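Local coordinates for protein prophenoloxidase b (Marsupenaeus japonicus, PDB 3WKY) that is a secreted hemolymph proenzyme that, once activated, probably hydroxylates monophenols and oxidises o-diphenols at a type 3 copper centre, at residues L323-E328 with P635-S640. Residues are numbered along the deposited sequence; the frame is centred on the assembly and turned at random.
With EDO (1,2-ethanediol), chain N.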
loop_
_atom_site.group_PDB
_atom_site.type_symbol
_atom_site.label_atom_id
_atom_site.label_comp_id
_atom_site.label_asym_id
_atom_site.label_seq_id
_atom_site.Cartn_x
_atom_site.Cartn_y
_atom_site.Cartn_z
ATOM N N LEU A 323 5.740 -39.861 12.617
ATOM C CA LEU A 323 4.319 -39.539 12.645
ATOM C C LEU A 323 3.558 -40.535 11.784
ATOM O O LEU A 323 3.770 -40.611 10.573
ATOM C CB LEU A 323 4.068 -38.129 12.078
ATOM C CG LEU A 323 4.679 -36.964 12.845
ATOM C CD1 LEU A 323 4.389 -35.653 12.076
ATOM C CD2 LEU A 323 4.101 -36.890 14.259
ATOM N N THR A 324 2.663 -41.305 12.395
ATOM C CA THR A 324 1.842 -42.228 11.604
ATOM C C THR A 324 0.520 -42.509 12.299
ATOM O O THR A 324 0.479 -42.615 13.527
ATOM C CB THR A 324 2.598 -43.566 11.325
ATOM O OG1 THR A 324 1.782 -44.416 10.514
ATOM C CG2 THR A 324 2.939 -44.297 12.628
ATOM N N ASP A 325 -0.563 -42.610 11.527
ATOM C CA ASP A 325 -1.840 -43.023 12.093
ATOM C C ASP A 325 -2.070 -44.522 11.850
ATOM O O ASP A 325 -3.172 -45.027 12.068
ATOM C CB ASP A 325 -3.009 -42.201 11.535
ATOM C CG ASP A 325 -3.111 -40.802 12.166
ATOM O OD1 ASP A 325 -2.193 -40.407 12.920
ATOM O OD2 ASP A 325 -4.111 -40.101 11.902
ATOM N N ASN A 326 -1.020 -45.199 11.379
ATOM C CA ASN A 326 -0.954 -46.672 11.340
ATOM C C ASN A 326 0.155 -47.115 12.310
ATOM O O ASN A 326 1.172 -47.658 11.878
ATOM C CB ASN A 326 -0.545 -47.178 9.943
ATOM C CG ASN A 326 -1.637 -47.030 8.876
ATOM O OD1 ASN A 326 -2.835 -47.015 9.159
ATOM N ND2 ASN A 326 -1.204 -46.962 7.617
ATOM N N PRO A 327 -0.003 -46.857 13.617
ATOM C CA PRO A 327 1.161 -47.073 14.483
ATOM C C PRO A 327 1.431 -48.551 14.793
ATOM O O PRO A 327 0.538 -49.382 14.660
ATOM C CB PRO A 327 0.760 -46.368 15.778
ATOM C CG PRO A 327 -0.728 -46.474 15.806
ATOM C CD PRO A 327 -1.183 -46.401 14.377
ATOM N N GLU A 328 2.659 -48.853 15.198
ATOM C CA GLU A 328 2.975 -50.146 15.795
ATOM C C GLU A 328 2.314 -50.206 17.160
ATOM O O GLU A 328 1.957 -49.172 17.734
ATOM C CB GLU A 328 4.486 -50.292 15.967
ATOM C CG GLU A 328 5.262 -50.348 14.663
ATOM C CD GLU A 328 6.759 -50.322 14.886
ATOM O OE1 GLU A 328 7.184 -50.388 16.054
ATOM O OE2 GLU A 328 7.509 -50.232 13.893
ATOM N N PRO A 635 -13.776 -43.909 9.395
ATOM C CA PRO A 635 -12.676 -43.858 8.428
ATOM C C PRO A 635 -12.643 -42.544 7.637
ATOM O O PRO A 635 -11.907 -42.446 6.654
ATOM C CB PRO A 635 -13.047 -44.989 7.469
ATOM C CG PRO A 635 -14.546 -44.931 7.423
ATOM C CD PRO A 635 -15.011 -44.440 8.783
ATOM N N LEU A 636 -13.411 -41.551 8.073
ATOM C CA LEU A 636 -13.664 -40.370 7.255
ATOM C C LEU A 636 -12.745 -39.182 7.583
ATOM O O LEU A 636 -13.174 -38.029 7.529
ATOM C CB LEU A 636 -15.130 -39.954 7.382
ATOM C CG LEU A 636 -16.110 -41.059 6.947
ATOM C CD1 LEU A 636 -17.542 -40.594 7.155
ATOM C CD2 LEU A 636 -15.865 -41.435 5.494
ATOM N N GLU A 637 -11.491 -39.469 7.923
ATOM C CA GLU A 637 -10.492 -38.408 8.047
ATOM C C GLU A 637 -9.271 -38.686 7.177
ATOM O O GLU A 637 -8.268 -37.985 7.283
ATOM C CB GLU A 637 -10.083 -38.177 9.513
ATOM C CG GLU A 637 -10.245 -39.403 10.427
ATOM C CD GLU A 637 -9.316 -40.538 10.060
ATOM O OE1 GLU A 637 -9.778 -41.492 9.382
ATOM O OE2 GLU A 637 -8.132 -40.501 10.471
ATOM N N ARG A 638 -9.351 -39.686 6.298
ATOM C CA ARG A 638 -8.249 -39.928 5.361
ATOM C C ARG A 638 -8.671 -39.775 3.909
ATOM O O ARG A 638 -9.841 -39.929 3.564
ATOM C CB ARG A 638 -7.626 -41.329 5.536
ATOM C CG ARG A 638 -6.761 -41.485 6.777
ATOM C CD ARG A 638 -5.819 -42.675 6.672
ATOM N NE ARG A 638 -5.375 -43.117 7.994
ATOM C CZ ARG A 638 -4.663 -44.219 8.216
ATOM N NH1 ARG A 638 -4.283 -44.989 7.198
ATOM N NH2 ARG A 638 -4.341 -44.551 9.454
ATOM N N ARG A 639 -7.693 -39.517 3.051
ATOM C CA ARG A 639 -7.978 -39.422 1.634
ATOM C C ARG A 639 -8.292 -40.806 1.069
ATOM O O ARG A 639 -7.950 -41.839 1.668
ATOM C CB ARG A 639 -6.803 -38.798 0.888
ATOM C CG ARG A 639 -5.554 -39.648 0.884
ATOM C CD ARG A 639 -4.367 -38.815 0.410
ATOM N NE ARG A 639 -3.465 -39.588 -0.435
ATOM C CZ ARG A 639 -2.328 -40.135 -0.020
ATOM N NH1 ARG A 639 -1.932 -39.989 1.238
ATOM N NH2 ARG A 639 -1.579 -40.822 -0.872
ATOM N N SER A 640 -8.958 -40.815 -0.076
ATOM C CA SER A 640 -9.337 -42.053 -0.763
ATOM C C SER A 640 -9.141 -41.866 -2.252
ATOM O O SER A 640 -9.236 -40.749 -2.749
ATOM C CB SER A 640 -10.811 -42.371 -0.523
ATOM O OG SER A 640 -11.202 -43.506 -1.303
HETATM C C1 EDO N . -5.251 -41.317 -2.926
HETATM O O1 EDO N . -3.990 -41.515 -2.262
HETATM C C2 EDO N . -5.386 -39.837 -3.279
HETATM O O2 EDO N . -6.576 -39.274 -2.702
HETATM O O HOH W 1 -5.896 -41.684 10.290
#
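Asp325 and Arg638 have the nearest CA atoms across the contact, 9.8 Å apart, an example of how one arginine and a shared water can join two irregular loops through side chains. The straight aliphatic chain of Arg638 spans the gap and presents its guanidinium end-on, NH1 and NH2 both donating to OD1 of Asn326, at 3.2 and 2.9 Å. That oxygen lies in the guanidinium plane, yet the amide is turned 56° from it, and both nitrogens approach OD1 from the same face of the amide. Asn326 CG lies anti to its carbonyl carbon (chi1 -72°), which carries OD1 to the arginine; Gln418 NE2 is a further donor. A water accepts from Arg638 NE at 2.8 Å and donates to Asp325 OD2 and Glu637 OE2, oxygens 4.3 Å apart whose repulsion is probably eased by Lys408, salt-bridged to both; Tyr407 and Tyr414 hydrogen-bond the other carboxylate oxygens. A leucine in place of Arg638 would probably leave this water without its donor and Asn326 OD1 without its paired grip. The contact links the copper-containing and Ig-like domains, tying the loop between strand 320-322 and helix 334-343 to that between strand 588-598 and helix 645-650.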